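PDB 3MAL: stromal cell-derived factor 2-like protein from Arabidopsis thaliana, which takes part in endoplasmic reticulum protein quality control and the unfolded protein response, forming a complex with ERDJ3B and BiP that immune receptor kinase EFR needs for proper accumulation. Local coordinates for residues E17-S22 with V190-N195; H28-F33 with K178-I183; L155-K160 with Q170-I175. All blocks are in the same frame, centred on the assembly; numbering follows the deposited sequence. Where two conformers were deposited one is given.

Contact 1 (E17-S22 with V190-N195)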
loop_
_atom_site.group_PDB
_atom_site.type_symbol
_atom_site.label_atom_id
_atom_site.label_comp_id
_atom_site.label_asym_id
_atom_site.label_seq_id
_atom_site.Cartn_x
_atom_site.Cartn_y
_atom_site.Cartn_z
ATOM N N GLU A 17 -9.922 15.060 -2.879
ATOM C CA GLU A 17 -8.510 15.275 -2.480
ATOM C C GLU A 17 -8.129 14.385 -1.298
ATOM O O GLU A 17 -8.756 14.403 -0.228
ATOM C CB GLU A 17 -8.175 16.746 -2.182
ATOM C CG GLU A 17 -8.305 17.691 -3.364
ATOM C CD GLU A 17 -9.703 18.272 -3.452
ATOM O OE1 GLU A 17 -10.627 17.713 -2.801
ATOM O OE2 GLU A 17 -9.873 19.307 -4.147
ATOM N N ILE A 18 -7.084 13.605 -1.468
ATOM C CA ILE A 18 -6.738 12.686 -0.408
ATOM C C ILE A 18 -5.764 13.352 0.559
ATOM O O ILE A 18 -4.666 13.746 0.167
ATOM C CB ILE A 18 -6.121 11.405 -0.987
ATOM C CG1 ILE A 18 -7.145 10.683 -1.886
ATOM C CG2 ILE A 18 -5.565 10.532 0.130
ATOM C CD1 ILE A 18 -6.581 9.476 -2.622
ATOM N N THR A 19 -6.154 13.478 1.824
ATOM C CA THR A 19 -5.350 14.217 2.801
ATOM C C THR A 19 -4.712 13.262 3.810
ATOM O O THR A 19 -5.192 12.140 3.990
ATOM C CB THR A 19 -6.229 15.221 3.586
ATOM O OG1 THR A 19 -7.400 14.540 4.065
ATOM C CG2 THR A 19 -6.655 16.392 2.684
ATOM N N TYR A 20 -3.654 13.698 4.491
ATOM C CA TYR A 20 -3.093 12.852 5.538
ATOM C C TYR A 20 -4.143 12.626 6.619
ATOM O O TYR A 20 -4.921 13.540 6.942
ATOM C CB TYR A 20 -1.824 13.470 6.136
ATOM C CG TYR A 20 -0.669 13.511 5.158
ATOM C CD1 TYR A 20 -0.357 14.693 4.462
ATOM C CD2 TYR A 20 0.103 12.385 4.912
ATOM C CE1 TYR A 20 0.688 14.734 3.542
ATOM C CE2 TYR A 20 1.191 12.443 4.002
ATOM C CZ TYR A 20 1.460 13.615 3.326
ATOM O OH TYR A 20 2.499 13.685 2.413
ATOM N N GLY A 21 -4.158 11.414 7.177
ATOM C CA GLY A 21 -5.167 11.061 8.163
ATOM C C GLY A 21 -6.384 10.380 7.555
ATOM O O GLY A 21 -7.236 9.883 8.278
ATOM N N SER A 22 -6.467 10.349 6.228
ATOM C CA SER A 22 -7.639 9.774 5.597
ATOM C C SER A 22 -7.550 8.245 5.548
ATOM O O SER A 22 -6.444 7.662 5.584
ATOM C CB SER A 22 -7.842 10.348 4.198
ATOM O OG SER A 22 -7.105 9.581 3.278
ATOM N N VAL A 190 -12.421 7.674 3.077
ATOM C CA VAL A 190 -12.981 8.751 3.862
ATOM C C VAL A 190 -11.872 9.777 3.993
ATOM O O VAL A 190 -10.838 9.514 4.619
ATOM C CB VAL A 190 -13.465 8.265 5.240
ATOM C CG1 VAL A 190 -13.890 9.456 6.110
ATOM C CG2 VAL A 190 -14.619 7.268 5.073
ATOM N N TYR A 191 -12.068 10.936 3.381
ATOM C CA TYR A 191 -11.007 11.931 3.280
ATOM C C TYR A 191 -11.206 13.109 4.247
ATOM O O TYR A 191 -12.267 13.766 4.242
ATOM C CB TYR A 191 -10.850 12.392 1.824
ATOM C CG TYR A 191 -10.931 11.239 0.814
ATOM C CD1 TYR A 191 -11.992 11.156 -0.085
ATOM C CD2 TYR A 191 -9.965 10.238 0.776
ATOM C CE1 TYR A 191 -12.092 10.114 -0.997
ATOM C CE2 TYR A 191 -10.050 9.183 -0.150
ATOM C CZ TYR A 191 -11.120 9.133 -1.024
ATOM O OH TYR A 191 -11.237 8.107 -1.935
ATOM N N LEU A 192 -10.203 13.342 5.101
ATOM C CA LEU A 192 -10.285 14.409 6.080
ATOM C C LEU A 192 -10.310 15.755 5.350
ATOM O O LEU A 192 -9.707 15.893 4.262
ATOM C CB LEU A 192 -9.136 14.345 7.089
ATOM C CG LEU A 192 -9.009 13.126 8.020
ATOM C CD1 LEU A 192 -7.995 13.448 9.110
ATOM C CD2 LEU A 192 -10.390 12.699 8.639
ATOM N N PRO A 193 -11.018 16.747 5.928
ATOM C CA PRO A 193 -11.132 18.068 5.312
ATOM C C PRO A 193 -9.772 18.657 5.001
ATOM O O PRO A 193 -8.808 18.431 5.729
ATOM C CB PRO A 193 -11.849 18.907 6.378
ATOM C CG PRO A 193 -12.488 17.941 7.284
ATOM C CD PRO A 193 -11.758 16.644 7.192
ATOM N N LEU A 194 -9.698 19.385 3.901
ATOM C CA LEU A 194 -8.490 20.120 3.533
ATOM C C LEU A 194 -8.266 21.306 4.427
ATOM O O LEU A 194 -9.139 22.188 4.536
ATOM C CB LEU A 194 -8.600 20.639 2.106
ATOM C CG LEU A 194 -8.117 19.785 0.961
ATOM C CD1 LEU A 194 -8.670 20.401 -0.349
ATOM C CD2 LEU A 194 -6.595 19.742 0.965
ATOM N N ASN A 195 -7.083 21.357 5.029
ATOM C CA ASN A 195 -6.681 22.490 5.844
ATOM C C ASN A 195 -6.780 23.797 5.062
ATOM O O ASN A 195 -6.785 24.872 5.643
ATOM C CB ASN A 195 -5.292 22.264 6.449
ATOM C CG ASN A 195 -5.333 21.261 7.588
ATOM O OD1 ASN A 195 -6.304 21.221 8.340
ATOM N ND2 ASN A 195 -4.296 20.450 7.717
HETATM O O HOH W 1 -10.292 16.229 1.392
#
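E17 meets the C-terminal tail at two places. In the conformer given, its side chain crosses that of L194 at about a right angle, with carboxylate carbon CD 3.9 Å from L194 CD1. Its carbonyl oxygen faces Y191 CB, and E17 O also takes a hydrogen bond of 2.9 Å from water 1. I18 then lays CG1 3.7 Å from CE2 of the Y191 ring, an oblique apolar approach. The hydroxyl of that tyrosine is bonded to Q140, so the ring is held at its far end as well, while the I18 backbone pairs with V80 and W138.

T19 supplies the direct polar link. Its OG1 stands between the backbone N and the carbonyl carbon (chi1 49°) and donates to L192 O over 2.7 Å, arriving at the bent C=O...donor angle of 115° and tilted from the carbonyl plane. Water 1 donates to L192 O at 2.9 Å, linking it to E17 O. The threonine methyl CG2 meanwhile rests 3.8 Å from L194 CD2. T19 also starts a type II turn, closed by S22 N bonding to T19 O at 3.1 Å. Y20 directs its side chain away from the tail, onto P68 and A84. G21 fills the third turn position with positive phi (93°), where a CB would jam against Y20 O and clash with L192 CD1. S22 CB lies 3.1 Å from V190 O, and S22 OG sits at the edge of the Y191 ring, in its plane.

The contact lies where the chain enters the first barrel strand (23-28) and leaves the last (184-190), side by side as expected of a beta-trefoil. Without regular strand pairing, L192 O accepts both the direct and the water-mediated bonds found between these two segments.

Contact 2 (H28-F33 with K178-I183)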
loop_
_atom_site.group_PDB
_atom_site.type_symbol
_atom_site.label_atom_id
_atom_site.label_comp_id
_atom_site.label_asym_id
_atom_site.label_seq_id
_atom_site.Cartn_x
_atom_site.Cartn_y
_atom_site.Cartn_z
ATOM N N HIS A 28 -5.878 -2.230 -7.314
ATOM C CA HIS A 28 -5.001 -2.608 -8.429
ATOM C C HIS A 28 -5.715 -2.314 -9.750
ATOM O O HIS A 28 -6.801 -2.835 -10.001
ATOM C CB HIS A 28 -4.706 -4.100 -8.304
ATOM C CG HIS A 28 -3.720 -4.632 -9.303
ATOM N ND1 HIS A 28 -2.416 -4.190 -9.387
ATOM C CD2 HIS A 28 -3.841 -5.616 -10.224
ATOM C CE1 HIS A 28 -1.778 -4.872 -10.323
ATOM N NE2 HIS A 28 -2.624 -5.731 -10.859
ATOM N N GLU A 29 -5.149 -1.459 -10.582
ATOM C CA GLU A 29 -5.914 -1.087 -11.793
ATOM C C GLU A 29 -6.297 -2.242 -12.719
ATOM O O GLU A 29 -7.412 -2.285 -13.211
ATOM C CB GLU A 29 -5.220 -0.019 -12.609
ATOM C CG GLU A 29 -6.097 0.432 -13.792
ATOM C CD GLU A 29 -5.449 1.551 -14.587
ATOM O OE1 GLU A 29 -4.265 1.407 -14.977
ATOM O OE2 GLU A 29 -6.127 2.579 -14.846
ATOM N N LYS A 30 -5.365 -3.153 -12.971
ATOM C CA LYS A 30 -5.550 -4.242 -13.909
ATOM C C LYS A 30 -6.543 -5.295 -13.406
ATOM O O LYS A 30 -7.461 -5.676 -14.125
ATOM C CB LYS A 30 -4.180 -4.884 -14.137
ATOM C CG LYS A 30 -3.976 -5.520 -15.483
ATOM C CD LYS A 30 -3.938 -4.483 -16.580
ATOM C CE LYS A 30 -3.611 -5.168 -17.904
ATOM N NZ LYS A 30 -3.777 -4.234 -19.079
ATOM N N THR A 31 -6.371 -5.779 -12.179
ATOM C CA THR A 31 -7.222 -6.858 -11.693
ATOM C C THR A 31 -8.419 -6.399 -10.849
ATOM O O THR A 31 -9.348 -7.180 -10.603
ATOM C CB THR A 31 -6.418 -7.833 -10.816
ATOM O OG1 THR A 31 -5.983 -7.136 -9.645
ATOM C CG2 THR A 31 -5.220 -8.397 -11.573
ATOM N N LYS A 32 -8.383 -5.147 -10.378
ATOM C CA LYS A 32 -9.434 -4.611 -9.503
ATOM C C LYS A 32 -9.405 -5.159 -8.055
ATOM O O LYS A 32 -10.267 -4.817 -7.256
ATOM C CB LYS A 32 -10.841 -4.775 -10.120
ATOM C CG LYS A 32 -10.956 -4.384 -11.625
ATOM C CD LYS A 32 -10.500 -2.949 -11.884
ATOM C CE LYS A 32 -10.603 -2.626 -13.394
ATOM N NZ LYS A 32 -9.971 -1.310 -13.728
ATOM N N PHE A 33 -8.410 -5.983 -7.718
ATOM C CA PHE A 33 -8.264 -6.477 -6.332
ATOM C C PHE A 33 -7.801 -5.360 -5.385
ATOM O O PHE A 33 -7.125 -4.408 -5.799
ATOM C CB PHE A 33 -7.304 -7.692 -6.260
ATOM C CG PHE A 33 -7.936 -9.021 -6.709
ATOM C CD1 PHE A 33 -8.678 -9.108 -7.902
ATOM C CD2 PHE A 33 -7.768 -10.178 -5.947
ATOM C CE1 PHE A 33 -9.266 -10.340 -8.310
ATOM C CE2 PHE A 33 -8.330 -11.398 -6.344
ATOM C CZ PHE A 33 -9.089 -11.476 -7.540
ATOM N N LYS A 178 8.388 -0.130 -14.150
ATOM C CA LYS A 178 7.017 0.354 -14.333
ATOM C C LYS A 178 6.296 -0.533 -15.322
ATOM O O LYS A 178 6.795 -0.791 -16.429
ATOM C CB LYS A 178 6.996 1.813 -14.818
ATOM C CG LYS A 178 7.698 2.772 -13.891
ATOM C CD LYS A 178 7.393 4.227 -14.285
ATOM C CE LYS A 178 7.849 5.145 -13.189
ATOM N NZ LYS A 178 7.462 6.565 -13.465
ATOM N N LYS A 179 5.146 -1.052 -14.912
ATOM C CA LYS A 179 4.321 -1.865 -15.787
ATOM C C LYS A 179 2.862 -1.574 -15.511
ATOM O O LYS A 179 2.526 -0.934 -14.503
ATOM C CB LYS A 179 4.579 -3.365 -15.548
ATOM C CG LYS A 179 5.999 -3.838 -15.825
ATOM C CD LYS A 179 6.093 -5.364 -15.622
ATOM C CE LYS A 179 7.494 -5.869 -15.945
ATOM N NZ LYS A 179 7.643 -7.354 -15.757
ATOM N N ALA A 180 1.990 -2.069 -16.382
ATOM C CA ALA A 180 0.543 -1.941 -16.192
ATOM C C ALA A 180 0.095 -2.517 -14.832
ATOM O O ALA A 180 -0.791 -1.962 -14.180
ATOM C CB ALA A 180 -0.190 -2.626 -17.342
ATOM N N ASP A 181 0.731 -3.612 -14.414
ATOM C CA ASP A 181 0.398 -4.290 -13.147
ATOM C C ASP A 181 0.985 -3.618 -11.907
ATOM O O ASP A 181 0.893 -4.174 -10.807
ATOM C CB ASP A 181 0.864 -5.758 -13.167
ATOM C CG ASP A 181 -0.028 -6.664 -14.011
ATOM O OD1 ASP A 181 -1.249 -6.446 -14.091
ATOM O OD2 ASP A 181 0.510 -7.628 -14.591
ATOM N N ASN A 182 1.609 -2.446 -12.045
ATOM C CA ASN A 182 1.908 -1.661 -10.832
ATOM C C ASN A 182 1.251 -0.277 -10.780
ATOM O O ASN A 182 1.722 0.624 -10.099
ATOM C CB ASN A 182 3.407 -1.679 -10.408
ATOM C CG ASN A 182 4.373 -1.480 -11.554
ATOM O OD1 ASN A 182 4.373 -0.432 -12.211
ATOM N ND2 ASN A 182 5.264 -2.468 -11.761
ATOM N N ILE A 183 0.155 -0.125 -11.510
ATOM C CA ILE A 183 -0.650 1.066 -11.342
ATOM C C ILE A 183 -1.800 0.777 -10.375
ATOM O O ILE A 183 -2.425 -0.303 -10.388
ATOM C CB ILE A 183 -1.101 1.683 -12.689
ATOM C CG1 ILE A 183 -1.795 3.036 -12.462
ATOM C CG2 ILE A 183 -1.953 0.714 -13.477
ATOM C CD1 ILE A 183 -3.274 2.948 -12.144
HETATM O O HOH W 2 -2.588 -2.471 -12.192
#
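E29 and K30 both turn CG anti to the backbone N, which sets CG of each beside the carbonyl carbon; their side chains meet I183 and D181 respectively. For E29 (chi1 -175°) the chain continues extended, and its aliphatic part runs obliquely across the isoleucine; in the conformer given for I183, E29 CB lies 3.5 Å from I183 CG2. The carboxylate at the end of this chain forms a salt bridge with R143. K30 instead bends at its second torsion (68°), which turns CD aside, and it is the CG methylene that rests 3.2 Å from D181 OD1. The ammonium does not follow: K30 NZ remains 6.0 Å from D181 OD1, the charged atoms are not in contact, and any attraction is probably slight.

The backbones are joined by one direct hydrogen bond, E29 N to I183 O, 3.0 Å long and nearly straight at 170°. Beside it, water 2 accepts from K30 N and donates to A180 O (2.7 Å) and to I183 O (2.8 Å), so that I183 O is gripped twice and the short 3-10 segment 180-181 is tied to the opposite turn. Each side is also braced internally: K32 NZ reaches E29 O at 2.8 Å, and K179 N bonds N182 OD1 at 2.9 Å.

Both segments are inter-strand connections at one end of the beta-trefoil barrel. Residues 28-33 follow strand 23-28, and residues 178-183 lead into strand 184-190, where W184 meets the H28 ring edge-to-face. R143 and R145 of strand 143-148 hold E29 and N182, while the backbone of D181 bonds S157 on strand 154-161.

Contact 3 (L155-K160 with Q170-I175)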
loop_
_atom_site.group_PDB
_atom_site.type_symbol
_atom_site.label_atom_id
_atom_site.label_comp_id
_atom_site.label_asym_id
_atom_site.label_seq_id
_atom_site.Cartn_x
_atom_site.Cartn_y
_atom_site.Cartn_z
ATOM N N LEU A 155 5.105 -1.124 -5.770
ATOM C CA LEU A 155 4.028 -1.974 -5.282
ATOM C C LEU A 155 3.319 -2.603 -6.495
ATOM O O LEU A 155 2.872 -1.894 -7.415
ATOM C CB LEU A 155 3.026 -1.135 -4.456
ATOM C CG LEU A 155 1.892 -1.938 -3.812
ATOM C CD1 LEU A 155 2.454 -2.785 -2.657
ATOM C CD2 LEU A 155 0.807 -0.975 -3.312
ATOM N N HIS A 156 3.170 -3.922 -6.466
ATOM C CA HIS A 156 2.811 -4.678 -7.658
ATOM C C HIS A 156 1.827 -5.780 -7.291
ATOM O O HIS A 156 1.917 -6.339 -6.207
ATOM C CB HIS A 156 4.090 -5.324 -8.223
ATOM C CG HIS A 156 3.956 -5.807 -9.630
ATOM N ND1 HIS A 156 3.562 -7.093 -9.941
ATOM C CD2 HIS A 156 4.190 -5.188 -10.808
ATOM C CE1 HIS A 156 3.546 -7.241 -11.252
ATOM N NE2 HIS A 156 3.935 -6.104 -11.799
ATOM N N SER A 157 0.862 -6.056 -8.175
ATOM C CA SER A 157 0.100 -7.288 -8.091
ATOM C C SER A 157 -0.139 -7.877 -9.486
ATOM O O SER A 157 0.321 -7.337 -10.508
ATOM C CB SER A 157 -1.227 -7.086 -7.332
ATOM O OG SER A 157 -1.688 -8.322 -6.791
ATOM N N HIS A 158 -0.843 -9.007 -9.511
ATOM C CA HIS A 158 -1.060 -9.789 -10.740
ATOM C C HIS A 158 -1.980 -10.970 -10.442
ATOM O O HIS A 158 -2.242 -11.295 -9.287
ATOM C CB HIS A 158 0.245 -10.323 -11.362
ATOM C CG HIS A 158 1.296 -10.744 -10.368
ATOM N ND1 HIS A 158 2.643 -10.743 -10.673
ATOM C CD2 HIS A 158 1.208 -11.158 -9.080
ATOM C CE1 HIS A 158 3.339 -11.144 -9.622
ATOM N NE2 HIS A 158 2.491 -11.410 -8.639
ATOM N N ASP A 159 -2.436 -11.619 -11.498
ATOM C CA ASP A 159 -3.321 -12.768 -11.404
ATOM C C ASP A 159 -2.490 -14.015 -11.041
ATOM O O ASP A 159 -2.416 -14.973 -11.813
ATOM C CB ASP A 159 -4.013 -12.944 -12.758
ATOM C CG ASP A 159 -5.095 -13.992 -12.737
ATOM O OD1 ASP A 159 -5.657 -14.267 -11.662
ATOM O OD2 ASP A 159 -5.362 -14.555 -13.811
ATOM N N LYS A 160 -1.851 -13.966 -9.873
ATOM C CA LYS A 160 -1.103 -15.088 -9.296
ATOM C C LYS A 160 -1.637 -15.255 -7.888
ATOM O O LYS A 160 -1.481 -14.356 -7.067
ATOM C CB LYS A 160 0.409 -14.809 -9.305
ATOM C CG LYS A 160 0.957 -14.618 -10.727
ATOM C CD LYS A 160 2.475 -14.741 -10.766
ATOM C CE LYS A 160 3.051 -14.376 -12.143
ATOM N NZ LYS A 160 3.028 -15.536 -13.073
ATOM N N GLN A 170 -4.624 -12.587 -4.259
ATOM C CA GLN A 170 -3.451 -12.456 -5.143
ATOM C C GLN A 170 -2.195 -12.137 -4.339
ATOM O O GLN A 170 -2.262 -11.459 -3.293
ATOM C CB GLN A 170 -3.659 -11.341 -6.196
ATOM C CG GLN A 170 -4.750 -11.641 -7.174
ATOM C CD GLN A 170 -5.069 -10.501 -8.128
ATOM O OE1 GLN A 170 -4.589 -9.357 -7.988
ATOM N NE2 GLN A 170 -5.882 -10.806 -9.117
ATOM N N GLU A 171 -1.056 -12.608 -4.844
ATOM C CA GLU A 171 0.245 -12.136 -4.369
ATOM C C GLU A 171 0.374 -10.630 -4.568
ATOM O O GLU A 171 0.011 -10.092 -5.623
ATOM C CB GLU A 171 1.399 -12.821 -5.117
ATOM C CG GLU A 171 2.751 -12.686 -4.397
ATOM C CD GLU A 171 3.927 -12.989 -5.304
ATOM O OE1 GLU A 171 3.898 -12.555 -6.463
ATOM O OE2 GLU A 171 4.880 -13.646 -4.855
ATOM N N VAL A 172 0.915 -9.966 -3.551
ATOM C CA VAL A 172 1.369 -8.588 -3.694
ATOM C C VAL A 172 2.884 -8.620 -3.507
ATOM O O VAL A 172 3.397 -9.335 -2.635
ATOM C CB VAL A 172 0.659 -7.657 -2.680
ATOM C CG1 VAL A 172 1.269 -6.226 -2.692
ATOM C CG2 VAL A 172 -0.838 -7.623 -2.998
ATOM N N CYS A 173 3.603 -7.895 -4.360
ATOM C CA CYS A 173 5.073 -7.904 -4.293
ATOM C C CYS A 173 5.607 -6.577 -4.824
ATOM O O CYS A 173 4.824 -5.684 -5.145
ATOM C CB CYS A 173 5.634 -9.087 -5.090
ATOM S SG CYS A 173 5.267 -9.029 -6.850
ATOM N N GLY A 174 6.936 -6.445 -4.867
ATOM C CA GLY A 174 7.598 -5.266 -5.430
ATOM C C GLY A 174 8.447 -5.693 -6.619
ATOM O O GLY A 174 9.120 -6.736 -6.552
ATOM N N ILE A 175 8.360 -4.949 -7.731
ATOM C CA ILE A 175 9.238 -5.188 -8.903
ATOM C C ILE A 175 9.890 -3.898 -9.335
ATOM O O ILE A 175 9.453 -2.797 -8.961
ATOM C CB ILE A 175 8.537 -5.855 -10.134
ATOM C CG1 ILE A 175 7.702 -4.818 -10.911
ATOM C CG2 ILE A 175 7.744 -7.123 -9.703
ATOM C CD1 ILE A 175 7.216 -5.291 -12.251
#
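H156 and C173 form the antiparallel hydrogen-bonded pair of this hairpin: C173 N reaches H156 O at 2.9 Å and a nearly straight 169°, whereas the return bond from H156 N to C173 O is weak and bent. Further along, E171 N meets K160 O at 2.9 Å.

Two side-chain bonds reinforce the backbone. S157 OG donates to E171 O (2.7 Å). H158 NE2 donates to E171 OE1 at 2.8 Å, ring and carboxylate nearly coplanar, 22° apart; S104, I106 and S107 also bind this buried carboxylate, fixing its rotation. H156 ND1, by contrast, is buried with no partner in the model.

Both imidazoles make ring contacts. I175 CG2 sits over a face of the H156 ring in a CH-pi contact, 4.1 Å from the centroid, C173 SG approaches both rings obliquely, and K160 CD lies over the centre of one face of H158.

The apolar contact is on the other face of the sheet, where L155 CD1 touches V172 CG1 at 3.6 Å, with V112 packing alongside.

The arrangement is a two-stranded hairpin within the third MIR repeat, consistent with one of the three hairpins that cap the six-stranded barrel of a beta-trefoil.

How the contacts relate
Contacts 2 and 3 are neighbours, their centres 9 Å apart, whereas contact 1 lies 24 Å and 27 Å from them, centre to centre, with no touch. Much of the link runs through 178-183: D181 O lies 3.2 Å from S157 N, a probable hydrogen bond, and the N182 side chain packs against H156. In this way the loop after strand 170-175 lies against its own hairpin while also meeting 28-33. Contact 1 instead joins the chain ends, across the centre from contact 3. N195, at the end of segment 190-195 but not part of the contact, is a predicted N-glycosylation site without sugar here; its ND2 hydrogen-bonds to D78 and the backbone of Q76.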